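Long-range contact in coronin (Toxoplasma gondii, PDB 4OZU), which probably binds actin filaments, the segments here belonging to its WD40 beta-propeller domain: residues I94-Q108 against P122-A136. Numbering follows the deposited sequence.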
loop_
_atom_site.group_PDB
_atom_site.type_symbol
_atom_site.label_atom_id
_atom_site.label_comp_id
_atom_site.label_asym_id
_atom_site.label_seq_id
_atom_site.Cartn_x
_atom_site.Cartn_y
_atom_site.Cartn_z
ATOM N N ILE A 94 12.647 -2.886 -9.534
ATOM C CA ILE A 94 12.872 -3.521 -8.239
ATOM C C ILE A 94 11.576 -3.717 -7.463
ATOM O O ILE A 94 10.762 -2.805 -7.329
ATOM C CB ILE A 94 13.850 -2.691 -7.379
ATOM C CG1 ILE A 94 15.214 -2.590 -8.070
ATOM C CG2 ILE A 94 14.001 -3.287 -5.980
ATOM C CD1 ILE A 94 15.926 -3.919 -8.269
ATOM N N LEU A 95 11.391 -4.918 -6.937
ATOM C CA LEU A 95 10.261 -5.172 -6.065
ATOM C C LEU A 95 10.637 -6.195 -5.014
ATOM O O LEU A 95 11.663 -6.875 -5.125
ATOM C CB LEU A 95 9.049 -5.654 -6.868
ATOM C CG LEU A 95 9.183 -6.994 -7.596
ATOM C CD1 LEU A 95 7.813 -7.604 -7.793
ATOM C CD2 LEU A 95 9.874 -6.836 -8.952
ATOM N N ALA A 96 9.789 -6.289 -3.997
ATOM C CA ALA A 96 9.981 -7.240 -2.917
ATOM C C ALA A 96 8.742 -8.100 -2.700
ATOM O O ALA A 96 7.618 -7.624 -2.795
ATOM C CB ALA A 96 10.330 -6.510 -1.638
ATOM N N THR A 97 8.966 -9.369 -2.382
ATOM C CA THR A 97 7.885 -10.251 -1.973
ATOM C C THR A 97 8.166 -10.807 -0.586
ATOM O O THR A 97 9.313 -11.079 -0.234
ATOM C CB THR A 97 7.692 -11.430 -2.939
ATOM O OG1 THR A 97 8.891 -12.211 -2.985
ATOM C CG2 THR A 97 7.341 -10.944 -4.331
ATOM N N ALA A 98 7.100 -10.953 0.189
ATOM C CA ALA A 98 7.120 -11.684 1.443
ATOM C C ALA A 98 6.463 -13.032 1.214
ATOM O O ALA A 98 5.440 -13.114 0.547
ATOM C CB ALA A 98 6.395 -10.919 2.531
ATOM N N CYS A 99 7.035 -14.087 1.782
ATOM C CA CYS A 99 6.591 -15.440 1.483
ATOM C C CYS A 99 6.297 -16.249 2.747
ATOM O O CYS A 99 6.893 -16.020 3.810
ATOM C CB CYS A 99 7.651 -16.147 0.645
ATOM S SG CYS A 99 7.170 -17.762 0.032
ATOM N N GLU A 100 5.369 -17.192 2.621
ATOM C CA GLU A 100 5.027 -18.080 3.724
ATOM C C GLU A 100 6.216 -18.917 4.163
ATOM O O GLU A 100 6.205 -19.461 5.265
ATOM C CB GLU A 100 3.873 -19.009 3.342
ATOM C CG GLU A 100 2.491 -18.446 3.629
ATOM C CD GLU A 100 1.409 -19.512 3.617
ATOM O OE1 GLU A 100 1.654 -20.610 3.069
ATOM O OE2 GLU A 100 0.314 -19.255 4.159
ATOM N N ASP A 101 7.239 -19.035 3.318
ATOM C CA ASP A 101 8.408 -19.841 3.685
ATOM C C ASP A 101 9.413 -19.029 4.516
ATOM O O ASP A 101 10.540 -19.473 4.740
ATOM C CB ASP A 101 9.087 -20.433 2.439
ATOM C CG ASP A 101 9.605 -19.381 1.470
ATOM O OD1 ASP A 101 9.693 -18.186 1.835
ATOM O OD2 ASP A 101 9.942 -19.769 0.326
ATOM N N THR A 102 8.974 -17.853 4.972
ATOM C CA THR A 102 9.691 -16.988 5.923
ATOM C C THR A 102 10.752 -16.098 5.281
ATOM O O THR A 102 11.407 -15.321 5.978
ATOM C CB THR A 102 10.389 -17.797 7.065
ATOM O OG1 THR A 102 11.591 -18.418 6.587
ATOM C CG2 THR A 102 9.450 -18.847 7.663
ATOM N N ILE A 103 10.884 -16.166 3.960
ATOM C CA ILE A 103 11.918 -15.422 3.254
ATOM C C ILE A 103 11.350 -14.193 2.541
ATOM O O ILE A 103 10.308 -14.266 1.885
ATOM C CB ILE A 103 12.637 -16.337 2.237
ATOM C CG1 ILE A 103 13.352 -17.465 2.989
ATOM C CG2 ILE A 103 13.635 -15.545 1.392
ATOM C CD1 ILE A 103 13.883 -18.580 2.103
ATOM N N VAL A 104 12.035 -13.061 2.692
ATOM C CA VAL A 104 11.747 -11.875 1.898
ATOM C C VAL A 104 12.740 -11.844 0.745
ATOM O O VAL A 104 13.945 -11.954 0.954
ATOM C CB VAL A 104 11.839 -10.568 2.723
ATOM C CG1 VAL A 104 11.567 -9.352 1.840
ATOM C CG2 VAL A 104 10.855 -10.599 3.878
ATOM N N ARG A 105 12.219 -11.714 -0.473
ATOM C CA ARG A 105 13.035 -11.747 -1.681
ATOM C C ARG A 105 12.969 -10.410 -2.405
ATOM O O ARG A 105 11.890 -9.861 -2.591
ATOM C CB ARG A 105 12.565 -12.871 -2.607
ATOM C CG ARG A 105 12.801 -14.262 -2.040
ATOM C CD ARG A 105 12.163 -15.346 -2.899
ATOM N NE ARG A 105 12.497 -16.687 -2.417
ATOM C CZ ARG A 105 11.844 -17.333 -1.453
ATOM N NH1 ARG A 105 10.807 -16.770 -0.846
ATOM N NH2 ARG A 105 12.225 -18.557 -1.093
ATOM N N ILE A 106 14.131 -9.892 -2.790
ATOM C CA ILE A 106 14.212 -8.675 -3.592
ATOM C C ILE A 106 14.485 -9.089 -5.030
ATOM O O ILE A 106 15.406 -9.859 -5.301
ATOM C CB ILE A 106 15.321 -7.710 -3.107
ATOM C CG1 ILE A 106 15.267 -7.523 -1.585
ATOM C CG2 ILE A 106 15.196 -6.368 -3.810
ATOM C CD1 ILE A 106 13.932 -7.071 -1.055
ATOM N N TRP A 107 13.674 -8.575 -5.944
ATOM C CA TRP A 107 13.733 -8.957 -7.345
ATOM C C TRP A 107 14.137 -7.786 -8.229
ATOM O O TRP A 107 13.772 -6.647 -7.951
ATOM C CB TRP A 107 12.376 -9.479 -7.797
ATOM C CG TRP A 107 11.889 -10.647 -7.024
ATOM C CD1 TRP A 107 10.979 -10.635 -6.012
ATOM C CD2 TRP A 107 12.269 -12.017 -7.209
ATOM N NE1 TRP A 107 10.766 -11.912 -5.553
ATOM C CE2 TRP A 107 11.548 -12.778 -6.269
ATOM C CE3 TRP A 107 13.149 -12.671 -8.075
ATOM C CZ2 TRP A 107 11.681 -14.159 -6.171
ATOM C CZ3 TRP A 107 13.278 -14.042 -7.978
ATOM C CH2 TRP A 107 12.547 -14.772 -7.032
ATOM N N GLN A 108 14.877 -8.079 -9.295
ATOM C CA GLN A 108 15.205 -7.085 -10.312
ATOM C C GLN A 108 14.759 -7.561 -11.688
ATOM O O GLN A 108 15.335 -8.496 -12.253
ATOM C CB GLN A 108 16.701 -6.787 -10.326
ATOM C CG GLN A 108 17.077 -5.633 -11.245
ATOM C CD GLN A 108 18.528 -5.227 -11.108
ATOM O OE1 GLN A 108 19.381 -6.039 -10.753
ATOM N NE2 GLN A 108 18.814 -3.962 -11.386
ATOM N N PRO A 122 16.454 -14.149 -6.857
ATOM C CA PRO A 122 16.405 -12.773 -6.353
ATOM C C PRO A 122 17.784 -12.133 -6.321
ATOM O O PRO A 122 18.780 -12.855 -6.255
ATOM C CB PRO A 122 15.860 -12.924 -4.926
ATOM C CG PRO A 122 15.396 -14.329 -4.796
ATOM C CD PRO A 122 16.148 -15.132 -5.807
ATOM N N ILE A 123 17.849 -10.806 -6.364
ATOM C CA ILE A 123 19.127 -10.112 -6.225
ATOM C C ILE A 123 19.535 -10.035 -4.753
ATOM O O ILE A 123 20.703 -9.824 -4.427
ATOM C CB ILE A 123 19.082 -8.689 -6.828
ATOM C CG1 ILE A 123 18.012 -7.832 -6.142
ATOM C CG2 ILE A 123 18.841 -8.767 -8.330
ATOM C CD1 ILE A 123 18.099 -6.367 -6.497
ATOM N N ALA A 124 18.559 -10.207 -3.869
ATOM C CA ALA A 124 18.818 -10.290 -2.436
ATOM C C ALA A 124 17.793 -11.217 -1.792
ATOM O O ALA A 124 16.595 -11.139 -2.086
ATOM C CB ALA A 124 18.778 -8.900 -1.787
ATOM N N THR A 125 18.288 -12.109 -0.938
ATOM C CA THR A 125 17.458 -13.061 -0.216
ATOM C C THR A 125 17.609 -12.775 1.277
ATOM O O THR A 125 18.673 -13.000 1.849
ATOM C CB THR A 125 17.854 -14.516 -0.540
ATOM O OG1 THR A 125 17.684 -14.752 -1.944
ATOM C CG2 THR A 125 16.998 -15.502 0.235
ATOM N N LEU A 126 16.544 -12.263 1.888
ATOM C CA LEU A 126 16.584 -11.786 3.272
ATOM C C LEU A 126 15.988 -12.823 4.212
ATOM O O LEU A 126 14.772 -13.004 4.262
ATOM C CB LEU A 126 15.835 -10.456 3.397
ATOM C CG LEU A 126 16.152 -9.407 2.333
ATOM C CD1 LEU A 126 15.441 -8.113 2.669
ATOM C CD2 LEU A 126 17.653 -9.183 2.201
ATOM N N THR A 127 16.863 -13.500 4.953
ATOM C CA THR A 127 16.487 -14.656 5.764
ATOM C C THR A 127 16.527 -14.325 7.252
ATOM O O THR A 127 17.178 -13.358 7.660
ATOM C CB THR A 127 17.420 -15.845 5.496
ATOM O OG1 THR A 127 18.765 -15.489 5.843
ATOM C CG2 THR A 127 17.373 -16.260 4.031
ATOM N N GLY A 128 15.831 -15.126 8.056
ATOM C CA GLY A 128 15.919 -15.020 9.504
ATOM C C GLY A 128 14.589 -15.071 10.234
ATOM O O GLY A 128 14.539 -15.459 11.403
ATOM N N ALA A 129 13.515 -14.674 9.557
ATOM C CA ALA A 129 12.184 -14.710 10.150
ATOM C C ALA A 129 11.838 -16.142 10.509
ATOM O O ALA A 129 12.138 -17.060 9.744
ATOM C CB ALA A 129 11.155 -14.126 9.194
ATOM N N LEU A 130 11.219 -16.335 11.670
ATOM C CA LEU A 130 10.953 -17.681 12.182
ATOM C C LEU A 130 9.604 -18.239 11.732
ATOM O O LEU A 130 9.388 -19.445 11.791
ATOM C CB LEU A 130 11.024 -17.692 13.712
ATOM C CG LEU A 130 12.369 -17.307 14.333
ATOM C CD1 LEU A 130 12.320 -17.480 15.838
ATOM C CD2 LEU A 130 13.515 -18.121 13.748
ATOM N N LYS A 131 8.698 -17.370 11.293
ATOM C CA LYS A 131 7.409 -17.814 10.775
ATOM C C LYS A 131 7.089 -17.040 9.502
ATOM O O LYS A 131 7.892 -16.223 9.044
ATOM C CB LYS A 131 6.304 -17.636 11.823
ATOM C CG LYS A 131 6.460 -18.520 13.058
ATOM C CD LYS A 131 6.238 -19.982 12.705
ATOM C CE LYS A 131 6.385 -20.890 13.910
ATOM N NZ LYS A 131 6.111 -22.308 13.553
ATOM N N LYS A 132 5.936 -17.320 8.906
ATOM C CA LYS A 132 5.587 -16.687 7.642
ATOM C C LYS A 132 5.645 -15.171 7.756
ATOM O O LYS A 132 5.265 -14.589 8.776
ATOM C CB LYS A 132 4.202 -17.131 7.172
ATOM C CG LYS A 132 3.060 -16.842 8.120
ATOM C CD LYS A 132 1.762 -17.429 7.568
ATOM C CE LYS A 132 0.582 -17.186 8.490
ATOM N NZ LYS A 132 -0.624 -17.930 8.035
ATOM N N VAL A 133 6.154 -14.545 6.702
ATOM C CA VAL A 133 6.262 -13.098 6.652
ATOM C C VAL A 133 5.044 -12.551 5.927
ATOM O O VAL A 133 4.674 -13.043 4.857
ATOM C CB VAL A 133 7.557 -12.658 5.967
ATOM C CG1 VAL A 133 7.601 -11.147 5.826
ATOM C CG2 VAL A 133 8.754 -13.145 6.781
ATOM N N LEU A 134 4.426 -11.536 6.522
ATOM C CA LEU A 134 3.111 -11.077 6.094
ATOM C C LEU A 134 3.134 -9.715 5.418
ATOM O O LEU A 134 2.140 -9.304 4.823
ATOM C CB LEU A 134 2.167 -11.015 7.292
ATOM C CG LEU A 134 1.965 -12.313 8.074
ATOM C CD1 LEU A 134 1.061 -12.059 9.265
ATOM C CD2 LEU A 134 1.389 -13.407 7.183
ATOM N N SER A 135 4.248 -9.006 5.530
ATOM C CA SER A 135 4.370 -7.716 4.880
ATOM C C SER A 135 5.808 -7.429 4.498
ATOM O O SER A 135 6.739 -7.937 5.109
ATOM C CB SER A 135 3.834 -6.607 5.788
ATOM O OG SER A 135 4.580 -6.521 6.985
ATOM N N ALA A 136 5.970 -6.615 3.462
ATOM C CA ALA A 136 7.271 -6.138 3.039
ATOM C C ALA A 136 7.055 -4.740 2.477
ATOM O O ALA A 136 6.523 -4.586 1.380
ATOM C CB ALA A 136 7.887 -7.054 2.006
HETATM O O HOH W 1 13.133 -13.311 6.586
HETATM O O HOH W 2 14.162 -17.031 6.571
#
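V104 and L126 pair in antiparallel register where strand 124-126 closes the outer edge of a four-stranded WD40 propeller blade; the chain then runs on into strand 133-138 of the next blade. The pair is hydrogen-bonded in both directions, and L126 N reaches V104 O at 2.8 Å. One pair along, I106 N points almost straight at A124 O (N-H...O 177°). Beyond it I106 O takes I123 N and, weakly, A124 N, so I123 and A124 form a classic beta bulge opposite I106. With CG1 between backbone N and carbonyl carbon (chi1 60°) and CD1 extended beyond it, the I123 side chain crosses that of I94 at about a right angle, CD1 to CD1 3.7 Å.

P122 CG sits over one face of the six-membered ring of W107, offset toward its rim, 3.9 Å from the centroid, a CH-pi contact, while the same atom packs on the aliphatic chain of R105. W107 NE1 donates in the ring plane to T97 OG1 at 3.2 Å; T97 OG1 is in turn hydrogen-bonded to H78 NE2, the Trp-Thr-His part of the hydrogen-bonded network known from WD40 repeats. On the same side R105 grips D101 end-on with NH1 and NH2, and I103 CG2 lies over the guanidinium.

Between the blades, V133 CG1 wedges against A98 CB and V104 CG2, and the backbone of A136 is hydrogen-bonded to strand 82-87 of the first blade, its N to D84 OD2 and its O to N86 ND2. Past the strand pairing, at the turn residue T102, water 1 donates to T102 O and L126 O and accepts from A129 N, while water 2 links T102 OG1 to G128 N at 2.9 Å from each.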